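Side-chain contacts in twin-arginine translocation pathway signal (Rhodoferax ferrireducens, PDB 5IM2), which probably serves as the solute-binding component of a TRAP transporter, and holds a copurified benzoate in its ligand pocket: residues 322-325 and 326-329; 182-185 and 186-189; 278-281 and 282-286; 69-72 and 73-77. All coordinates share one frame; numbering follows the deposited sequence.

Overall arrangement
The four contacts are local, each linking neighbouring turns of one piece of chain, and they form two pairs on opposite sides of the molecule. Interactions 1 and 2 touch where helix 322-332 rests on the 3-10 turn at 183-186 through Glu324 and Phe328. Interactions 3 and 4 meet where Asn286 O probably accepts a hydrogen bond from Trp71 NE1. Each has a buried and an exposed side; interaction 4 buries most, with Trp71, Met72 and Val75. Interaction 3 lays a carboxylate and an amide over backbone carbonyls, as Asp73 does in interaction 4; interaction 1 sets a carboxylate against a phenylalanine ring and links polar groups through water. Interaction 2 relies on tight turns and a water.

Interaction 1: residues 322-325 and 326-329; sequences ALEA and QEFK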
loop_
_atom_site.group_PDB
_atom_site.type_symbol
_atom_site.label_atom_id
_atom_site.label_comp_id
_atom_site.label_asym_id
_atom_site.label_seq_id
_atom_site.Cartn_x
_atom_site.Cartn_y
_atom_site.Cartn_z
ATOM N N ALA A 322 7.375 -21.985 5.369
ATOM C CA ALA A 322 7.918 -21.756 4.029
ATOM C C ALA A 322 7.518 -22.854 3.055
ATOM O O ALA A 322 7.322 -22.583 1.860
ATOM C CB ALA A 322 9.449 -21.671 4.102
ATOM N N LEU A 323 7.425 -24.098 3.546
ATOM C CA LEU A 323 7.078 -25.246 2.708
ATOM C C LEU A 323 5.660 -25.135 2.164
ATOM O O LEU A 323 5.423 -25.396 0.979
ATOM C CB LEU A 323 7.225 -26.543 3.506
ATOM C CG LEU A 323 7.029 -27.833 2.709
ATOM C CD1 LEU A 323 8.184 -28.053 1.721
ATOM C CD2 LEU A 323 6.881 -29.009 3.667
ATOM N N GLU A 324 4.702 -24.773 3.016
ATOM C CA GLU A 324 3.352 -24.513 2.528
ATOM C C GLU A 324 3.294 -23.240 1.699
ATOM O O GLU A 324 2.519 -23.150 0.736
ATOM C CB GLU A 324 2.374 -24.424 3.700
ATOM C CG GLU A 324 0.936 -24.036 3.294
ATOM C CD GLU A 324 0.258 -25.046 2.366
ATOM O OE1 GLU A 324 0.695 -26.210 2.311
ATOM O OE2 GLU A 324 -0.721 -24.665 1.685
ATOM N N ALA A 325 4.094 -22.238 2.052
ATOM C CA ALA A 325 4.141 -21.047 1.227
ATOM C C ALA A 325 4.397 -21.423 -0.223
ATOM O O ALA A 325 3.863 -20.788 -1.126
ATOM C CB ALA A 325 5.206 -20.095 1.746
ATOM N N GLN A 326 5.161 -22.493 -0.460
ATOM C CA GLN A 326 5.450 -22.902 -1.833
ATOM C C GLN A 326 4.187 -23.315 -2.575
ATOM O O GLN A 326 4.089 -23.109 -3.789
ATOM C CB GLN A 326 6.472 -24.039 -1.852
ATOM C CG GLN A 326 7.903 -23.569 -1.670
ATOM C CD GLN A 326 8.375 -22.699 -2.825
ATOM O OE1 GLN A 326 8.881 -21.594 -2.621
ATOM N NE2 GLN A 326 8.208 -23.197 -4.047
ATOM N N GLU A 327 3.190 -23.846 -1.860
ATOM C CA GLU A 327 1.919 -24.179 -2.504
ATOM C C GLU A 327 1.135 -22.929 -2.870
ATOM O O GLU A 327 0.467 -22.892 -3.915
ATOM C CB GLU A 327 1.109 -25.098 -1.591
ATOM C CG GLU A 327 1.748 -26.469 -1.402
ATOM C CD GLU A 327 2.021 -27.201 -2.728
ATOM O OE1 GLU A 327 1.061 -27.450 -3.496
ATOM O OE2 GLU A 327 3.201 -27.523 -3.002
ATOM N N PHE A 328 1.195 -21.890 -2.032
ATOM C CA PHE A 328 0.628 -20.600 -2.422
ATOM C C PHE A 328 1.303 -20.058 -3.683
ATOM O O PHE A 328 0.620 -19.593 -4.608
ATOM C CB PHE A 328 0.730 -19.603 -1.267
ATOM C CG PHE A 328 -0.310 -19.799 -0.180
ATOM C CD1 PHE A 328 -0.099 -20.689 0.864
ATOM C CD2 PHE A 328 -1.494 -19.076 -0.200
ATOM C CE1 PHE A 328 -1.053 -20.857 1.867
ATOM C CE2 PHE A 328 -2.433 -19.226 0.794
ATOM C CZ PHE A 328 -2.224 -20.128 1.824
ATOM N N LYS A 329 2.639 -20.106 -3.747
ATOM C CA LYS A 329 3.322 -19.542 -4.918
ATOM C C LYS A 329 2.980 -20.337 -6.170
ATOM O O LYS A 329 2.844 -19.773 -7.270
ATOM C CB LYS A 329 4.846 -19.524 -4.731
ATOM C CG LYS A 329 5.316 -19.298 -3.318
ATOM C CD LYS A 329 6.822 -19.066 -3.212
ATOM C CE LYS A 329 7.206 -18.811 -1.756
ATOM N NZ LYS A 329 8.650 -18.520 -1.570
HETATM O O HOH W 1 8.653 -20.847 0.130
HETATM O O HOH W 2 5.366 -27.349 -0.854
#
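At the start of helix 322-332, just after the edge strand 316-320, Glu324 lies against Glu327 and Phe328 of the next turn. Its CG stands opposite the backbone N (chi1 175°) and the chain then bends at chi2, which brings OE2 within 3.8 Å of Phe328 CE1. Carboxylate and ring planes are nearly perpendicular, 86° apart. The Glu324 carboxylate meets Glu327 only at its aliphatic part, OE2 to CB 3.8 Å, since the acidic end of Glu327 turns off to a salt bridge with Arg330. The backbone of Glu324 serves the same neighbours: its O accepts Glu327 N at 2.8 Å from above the carbonyl plane and lies at the edge of the Phe328 ring.

On another flank, the extended Lys329 chain passes tightly by the backbone, Lys329 CG 3.0 Å from Ala325 O, with chi1 twisted to -33°; the small methyl of Ala325 lies 4.2 Å from Lys329 CE. Lys329 NZ donates to a water that in turn donates to Ala322 O and Gln326 OE1. NZ also bonds Gly255 O, makes a cation-pi contact with Phe133, and reaches Gln326 OE1 weakly. With an alanine at Glu324, the ring of Phe328 would probably lose a neighbour at CE1 and a gap would open towards Thr182. Glu324, near the helix's amino end, is likely to interact favourably with its dipole, while Arg330 probably offsets the charge of Glu327.

Interaction 2: residues 182-185 and 186-189; sequences TAAD and LKGL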
loop_
_atom_site.group_PDB
_atom_site.type_symbol
_atom_site.label_atom_id
_atom_site.label_comp_id
_atom_site.label_asym_id
_atom_site.label_seq_id
_atom_site.Cartn_x
_atom_site.Cartn_y
_atom_site.Cartn_z
ATOM N N THR A 182 -3.821 -23.882 4.831
ATOM C CA THR A 182 -3.434 -24.144 3.453
ATOM C C THR A 182 -4.345 -23.368 2.507
ATOM O O THR A 182 -5.407 -22.874 2.894
ATOM C CB THR A 182 -3.530 -25.639 3.123
ATOM O OG1 THR A 182 -4.903 -26.039 3.193
ATOM C CG2 THR A 182 -2.743 -26.471 4.113
ATOM N N ALA A 183 -3.949 -23.319 1.230
ATOM C CA ALA A 183 -4.750 -22.603 0.240
ATOM C C ALA A 183 -6.161 -23.166 0.112
ATOM O O ALA A 183 -7.100 -22.409 -0.148
ATOM C CB ALA A 183 -4.057 -22.623 -1.124
ATOM N N ALA A 184 -6.346 -24.481 0.277
ATOM C CA ALA A 184 -7.691 -25.046 0.219
ATOM C C ALA A 184 -8.629 -24.445 1.254
ATOM O O ALA A 184 -9.849 -24.482 1.068
ATOM C CB ALA A 184 -7.651 -26.557 0.423
ATOM N N ASP A 185 -8.098 -23.900 2.343
ATOM C CA ASP A 185 -8.955 -23.316 3.365
ATOM C C ASP A 185 -9.610 -22.024 2.890
ATOM O O ASP A 185 -10.564 -21.550 3.515
ATOM C CB ASP A 185 -8.135 -23.090 4.647
ATOM C CG ASP A 185 -7.772 -24.412 5.358
ATOM O OD1 ASP A 185 -8.581 -25.357 5.309
ATOM O OD2 ASP A 185 -6.684 -24.508 5.987
ATOM N N LEU A 186 -9.168 -21.485 1.773
ATOM C CA LEU A 186 -9.746 -20.254 1.233
ATOM C C LEU A 186 -10.894 -20.502 0.280
ATOM O O LEU A 186 -11.529 -19.537 -0.147
ATOM C CB LEU A 186 -8.698 -19.456 0.495
ATOM C CG LEU A 186 -7.665 -18.799 1.436
ATOM C CD1 LEU A 186 -6.441 -18.512 0.679
ATOM C CD2 LEU A 186 -8.168 -17.509 2.021
ATOM N N LYS A 187 -11.122 -21.751 -0.099
ATOM C CA LYS A 187 -12.101 -22.070 -1.134
ATOM C C LYS A 187 -13.455 -21.505 -0.769
ATOM O O LYS A 187 -13.988 -21.804 0.303
ATOM C CB LYS A 187 -12.211 -23.583 -1.320
ATOM C CG LYS A 187 -11.062 -24.239 -2.054
ATOM C CD LYS A 187 -11.483 -25.619 -2.553
ATOM C CE LYS A 187 -10.319 -26.388 -3.155
ATOM N NZ LYS A 187 -10.700 -27.809 -3.405
ATOM N N GLY A 188 -14.016 -20.700 -1.667
ATOM C CA GLY A 188 -15.358 -20.170 -1.512
ATOM C C GLY A 188 -15.504 -19.078 -0.478
ATOM O O GLY A 188 -16.598 -18.533 -0.343
ATOM N N LEU A 189 -14.450 -18.736 0.266
ATOM C CA LEU A 189 -14.520 -17.607 1.178
ATOM C C LEU A 189 -14.556 -16.289 0.430
ATOM O O LEU A 189 -13.777 -16.058 -0.496
ATOM C CB LEU A 189 -13.326 -17.573 2.127
ATOM C CG LEU A 189 -13.169 -18.705 3.148
ATOM C CD1 LEU A 189 -12.047 -18.350 4.134
ATOM C CD2 LEU A 189 -14.451 -18.971 3.897
HETATM O O HOH W 3 -13.113 -22.329 2.884
#
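Leu186 closes over the backbone O of Ala183 where a 3-10 turn ends, and this is the tight half of the contact. Leu186 N donates to Ala183 O at 3.0 Å with an N-H...O angle of 162°, while Leu186 CB sits 3.4 Å from the same oxygen. A leucine suits this place because its branched end is buried against Phe328 of helix 322-332 and against Ile180; the small methyl of Ala183 faces that helix too. Before the turn, Asp185 OD2 receives Thr182 N at 3.2 Å from above the carboxylate plane, and also Lys181 N.

The other side is looser. Lys187 N holds Ala184 O at 3.2 Å. Lys187 CG, anti to its carbonyl carbon (chi1 -75°), is laid along that oxygen before the extended chain carries the ammonium away from the turn; Lys187 is exposed, which suits a lysine. A type II turn from Leu186 to Leu189 follows, with Gly188 at the position where positive phi is needed, and it brings Leu189 CD1 to 3.6 Å from Asp185 O. Direct backbone bonds thus run through both halves; apolar burial marks the inner one, and lysine and water the outer, where one water donates to Asp185 O and Lys187 O and so ties the two turns together.

Interaction 3: residues 278-281 and 282-286; sequences DLRK and IIDNN
The carboxylate of Asp284 lies with one face over the backbone O of Arg280, Asp284 CG being 3.4 Å from Arg280 O; CG anti to the carbonyl carbon (chi1 -72°) folds it back along the helix. The amide of Asn285 repeats the pose one residue on, Asn285 CG 3.1 Å from Lys281 O, and neither contact is a hydrogen bond. The in-plane edge of a third flat group does bond: Asn286 ND2 donates to Ile282 O at 3.0 Å.

Arg280 and Asp284 run side by side, touching through Arg280 CG and Asp284 OD2 at 4.0 Å, but their charged ends do not pair. Both instead hold Tyr272, Asp284 OD1 at its hydroxyl and Arg280 NH1 at its backbone O. Were Asp284 an alanine, the hydroxyl of Tyr272 would probably be left without this mate, and the arginine without a nearby counter-charge. The backbone bonds Asp284 N to Arg280 O (162°) and Asn285 N to Lys281 O, both 2.8 Å, hold the turn. All this belongs to the C-terminal turn of helix 277-285, where the Asn286 amide turns back to a carbonyl of the preceding turn and both asparagines, suited to it by their amide donors, fasten the helix end to Glu78 of helix 62-78.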
loop_
_atom_site.group_PDB
_atom_site.type_symbol
_atom_site.label_atom_id
_atom_site.label_comp_id
_atom_site.label_asym_id
_atom_site.label_seq_id
_atom_site.Cartn_x
_atom_site.Cartn_y
_atom_site.Cartn_z
ATOM N N ASP A 278 12.672 28.529 -2.579
ATOM C CA ASP A 278 13.249 28.057 -1.322
ATOM C C ASP A 278 12.349 27.024 -0.647
ATOM O O ASP A 278 12.834 26.034 -0.080
ATOM C CB ASP A 278 13.534 29.246 -0.395
ATOM C CG ASP A 278 12.306 30.096 -0.140
ATOM O OD1 ASP A 278 11.190 29.627 -0.447
ATOM O OD2 ASP A 278 12.454 31.229 0.370
ATOM N N LEU A 279 11.027 27.214 -0.718
ATOM C CA LEU A 279 10.101 26.256 -0.126
ATOM C C LEU A 279 9.931 25.015 -0.993
ATOM O O LEU A 279 9.798 23.912 -0.461
ATOM C CB LEU A 279 8.747 26.931 0.124
ATOM C CG LEU A 279 8.791 28.131 1.079
ATOM C CD1 LEU A 279 7.371 28.630 1.322
ATOM C CD2 LEU A 279 9.457 27.750 2.391
ATOM N N ARG A 280 9.978 25.171 -2.315
ATOM C CA ARG A 280 10.024 24.009 -3.186
ATOM C C ARG A 280 11.217 23.128 -2.835
ATOM O O ARG A 280 11.100 21.901 -2.802
ATOM C CB ARG A 280 10.061 24.454 -4.650
ATOM C CG ARG A 280 10.104 23.290 -5.663
ATOM C CD ARG A 280 9.576 23.665 -7.050
ATOM N NE ARG A 280 10.205 24.886 -7.555
ATOM C CZ ARG A 280 9.611 26.074 -7.646
ATOM N NH1 ARG A 280 8.340 26.236 -7.291
ATOM N NH2 ARG A 280 10.303 27.115 -8.105
ATOM N N LYS A 281 12.367 23.732 -2.526
ATOM C CA LYS A 281 13.532 22.921 -2.173
ATOM C C LYS A 281 13.272 22.101 -0.916
ATOM O O LYS A 281 13.700 20.945 -0.822
ATOM C CB LYS A 281 14.757 23.812 -1.978
ATOM C CG LYS A 281 16.014 23.046 -1.597
ATOM C CD LYS A 281 17.234 23.943 -1.529
ATOM C CE LYS A 281 18.520 23.147 -1.709
ATOM N NZ LYS A 281 19.626 24.013 -2.207
ATOM N N ILE A 282 12.555 22.675 0.054
ATOM C CA ILE A 282 12.203 21.937 1.267
ATOM C C ILE A 282 11.316 20.756 0.917
ATOM O O ILE A 282 11.510 19.635 1.405
ATOM C CB ILE A 282 11.513 22.861 2.294
ATOM C CG1 ILE A 282 12.419 24.035 2.685
ATOM C CG2 ILE A 282 11.090 22.066 3.539
ATOM C CD1 ILE A 282 13.633 23.629 3.446
ATOM N N ILE A 283 10.309 20.990 0.080
ATOM C CA ILE A 283 9.478 19.885 -0.391
ATOM C C ILE A 283 10.346 18.823 -1.072
ATOM O O ILE A 283 10.212 17.621 -0.796
ATOM C CB ILE A 283 8.368 20.408 -1.325
ATOM C CG1 ILE A 283 7.338 21.230 -0.549
ATOM C CG2 ILE A 283 7.630 19.270 -2.016
ATOM C CD1 ILE A 283 6.538 20.468 0.488
ATOM N N ASP A 284 11.257 19.251 -1.965
ATOM C CA ASP A 284 12.114 18.296 -2.680
ATOM C C ASP A 284 12.996 17.498 -1.719
ATOM O O ASP A 284 13.217 16.293 -1.914
ATOM C CB ASP A 284 12.995 19.018 -3.697
ATOM C CG ASP A 284 12.239 19.516 -4.891
ATOM O OD1 ASP A 284 11.085 19.085 -5.111
ATOM O OD2 ASP A 284 12.830 20.329 -5.634
ATOM N N ASN A 285 13.511 18.154 -0.679
ATOM C CA ASN A 285 14.337 17.485 0.321
ATOM C C ASN A 285 13.569 16.388 1.051
ATOM O O ASN A 285 14.173 15.465 1.618
ATOM C CB ASN A 285 14.836 18.501 1.359
ATOM C CG ASN A 285 15.874 19.476 0.825
ATOM O OD1 ASN A 285 16.474 19.291 -0.238
ATOM N ND2 ASN A 285 16.119 20.519 1.604
ATOM N N ASN A 286 12.247 16.486 1.060
ATOM C CA ASN A 286 11.368 15.539 1.719
ATOM C C ASN A 286 10.564 14.750 0.697
ATOM O O ASN A 286 9.441 14.330 0.965
ATOM C CB ASN A 286 10.473 16.285 2.697
ATOM C CG ASN A 286 11.250 16.755 3.897
ATOM O OD1 ASN A 286 11.541 15.966 4.799
ATOM N ND2 ASN A 286 11.662 18.028 3.886
#

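Interaction 4: residues 69-72 and 73-77; sequences KVWM and DKVSK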
loop_
_atom_site.group_PDB
_atom_site.type_symbol
_atom_site.label_atom_id
_atom_site.label_comp_id
_atom_site.label_asym_id
_atom_site.label_seq_id
_atom_site.Cartn_x
_atom_site.Cartn_y
_atom_site.Cartn_z
ATOM N N LYS A 69 1.554 12.802 9.969
ATOM C CA LYS A 69 1.841 13.926 10.862
ATOM C C LYS A 69 3.330 14.181 10.973
ATOM O O LYS A 69 3.771 15.334 11.065
ATOM C CB LYS A 69 1.255 13.680 12.251
ATOM C CG LYS A 69 -0.269 13.881 12.297
ATOM C CD LYS A 69 -0.828 13.656 13.679
ATOM C CE LYS A 69 -0.424 14.734 14.634
ATOM N NZ LYS A 69 -1.235 14.627 15.878
ATOM N N VAL A 70 4.117 13.120 10.984
ATOM C CA VAL A 70 5.559 13.270 11.089
ATOM C C VAL A 70 6.122 13.960 9.852
ATOM O O VAL A 70 6.976 14.848 9.955
ATOM C CB VAL A 70 6.195 11.893 11.332
ATOM C CG1 VAL A 70 7.696 11.967 11.262
ATOM C CG2 VAL A 70 5.751 11.363 12.688
ATOM N N TRP A 71 5.658 13.564 8.669
ATOM C CA TRP A 71 6.180 14.164 7.447
ATOM C C TRP A 71 5.807 15.634 7.364
ATOM O O TRP A 71 6.652 16.480 7.062
ATOM C CB TRP A 71 5.659 13.391 6.229
ATOM C CG TRP A 71 6.181 13.901 4.875
ATOM C CD1 TRP A 71 7.325 13.502 4.239
ATOM C CD2 TRP A 71 5.581 14.889 4.025
ATOM N NE1 TRP A 71 7.457 14.168 3.044
ATOM C CE2 TRP A 71 6.404 15.028 2.897
ATOM C CE3 TRP A 71 4.422 15.662 4.105
ATOM C CZ2 TRP A 71 6.116 15.924 1.871
ATOM C CZ3 TRP A 71 4.137 16.543 3.079
ATOM C CH2 TRP A 71 4.970 16.660 1.984
ATOM N N MET A 72 4.530 15.965 7.598
ATOM C CA MET A 72 4.119 17.367 7.574
ATOM C C MET A 72 4.881 18.202 8.602
ATOM O O MET A 72 5.254 19.355 8.338
ATOM C CB MET A 72 2.610 17.456 7.830
ATOM C CG MET A 72 1.797 17.039 6.624
ATOM S SD MET A 72 0.025 17.248 6.902
ATOM C CE MET A 72 -0.384 15.631 7.565
ATOM N N ASP A 73 5.082 17.661 9.795
ATOM C CA ASP A 73 5.791 18.423 10.823
ATOM C C ASP A 73 7.256 18.653 10.447
ATOM O O ASP A 73 7.796 19.740 10.690
ATOM C CB ASP A 73 5.686 17.719 12.174
ATOM C CG ASP A 73 4.290 17.848 12.789
ATOM O OD1 ASP A 73 3.472 18.615 12.236
ATOM O OD2 ASP A 73 4.008 17.183 13.811
ATOM N N LYS A 74 7.913 17.645 9.863
ATOM C CA LYS A 74 9.298 17.809 9.423
ATOM C C LYS A 74 9.396 18.883 8.352
ATOM O O LYS A 74 10.280 19.750 8.398
ATOM C CB LYS A 74 9.823 16.443 8.937
ATOM C CG LYS A 74 11.168 16.432 8.211
ATOM C CD LYS A 74 12.124 15.357 8.764
ATOM C CE LYS A 74 12.273 14.140 7.846
ATOM N NZ LYS A 74 13.689 13.638 7.800
ATOM N N VAL A 75 8.466 18.872 7.391
ATOM C CA VAL A 75 8.434 19.920 6.368
ATOM C C VAL A 75 8.169 21.285 6.996
ATOM O O VAL A 75 8.806 22.287 6.639
ATOM C CB VAL A 75 7.390 19.570 5.297
ATOM C CG1 VAL A 75 7.170 20.769 4.343
ATOM C CG2 VAL A 75 7.823 18.304 4.560
ATOM N N SER A 76 7.205 21.369 7.913
ATOM C CA SER A 76 6.944 22.654 8.547
ATOM C C SER A 76 8.160 23.137 9.323
ATOM O O SER A 76 8.579 24.296 9.190
ATOM C CB SER A 76 5.724 22.544 9.451
ATOM O OG SER A 76 4.567 22.546 8.652
ATOM N N LYS A 77 8.743 22.265 10.143
ATOM C CA LYS A 77 9.881 22.669 10.978
ATOM C C LYS A 77 11.069 23.091 10.126
ATOM O O LYS A 77 11.705 24.120 10.392
ATOM C CB LYS A 77 10.264 21.518 11.910
ATOM C CG LYS A 77 11.693 21.574 12.446
ATOM C CD LYS A 77 12.029 20.334 13.257
ATOM C CE LYS A 77 12.137 20.652 14.741
ATOM N NZ LYS A 77 13.303 21.526 15.032
#
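The apolar part of this contact is a CH-pi pair one helical turn apart: Val75 CG2 sits over the centre of the six-membered ring of Trp71, 3.9 Å from its centroid and 10° off the ring normal. Trp71 CG lies opposite its backbone N (chi1 -178°), swinging the indole along the helix towards the next turn, and Val75 CG2, anti to its own carbonyl carbon and beside the backbone N, is set against the ring. Valine suits the place because one of its methyls can lie on the ring while the residue stays buried.

The backbone bonds form the second group, each joining a residue to the one four places on, as in a regular alpha-helix. Asp73 N to Lys69 O and Lys74 N to Val70 O are both 3.0 Å; Val75 N to Trp71 O is 3.0 Å as well, and Ser76 N to Met72 O is 2.8 Å.

Polar and charged groups make the third. The carboxylate of Asp73 leans over the backbone, with Asp73 CG 3.1 Å from Lys69 O, and its oxygens gain no bond there. Lys69 NZ and Asp73 OD2 stand 6.2 Å apart, so any attraction between them is probably weak and long-range; no salt bridge forms. Ser76 OG is hydrogen-bonded to Ile83 O.

Helix 62-78 is the crossover of the beta-alpha-beta unit of strands 49-55 and 83-88. Met72 covers Phe85 and Ala87 of strand 83-88, Val75 meets Ile83, and Trp71 meets Thr291 of helix 289-301 and, through NE1, Asn286 O just after helix 277-285.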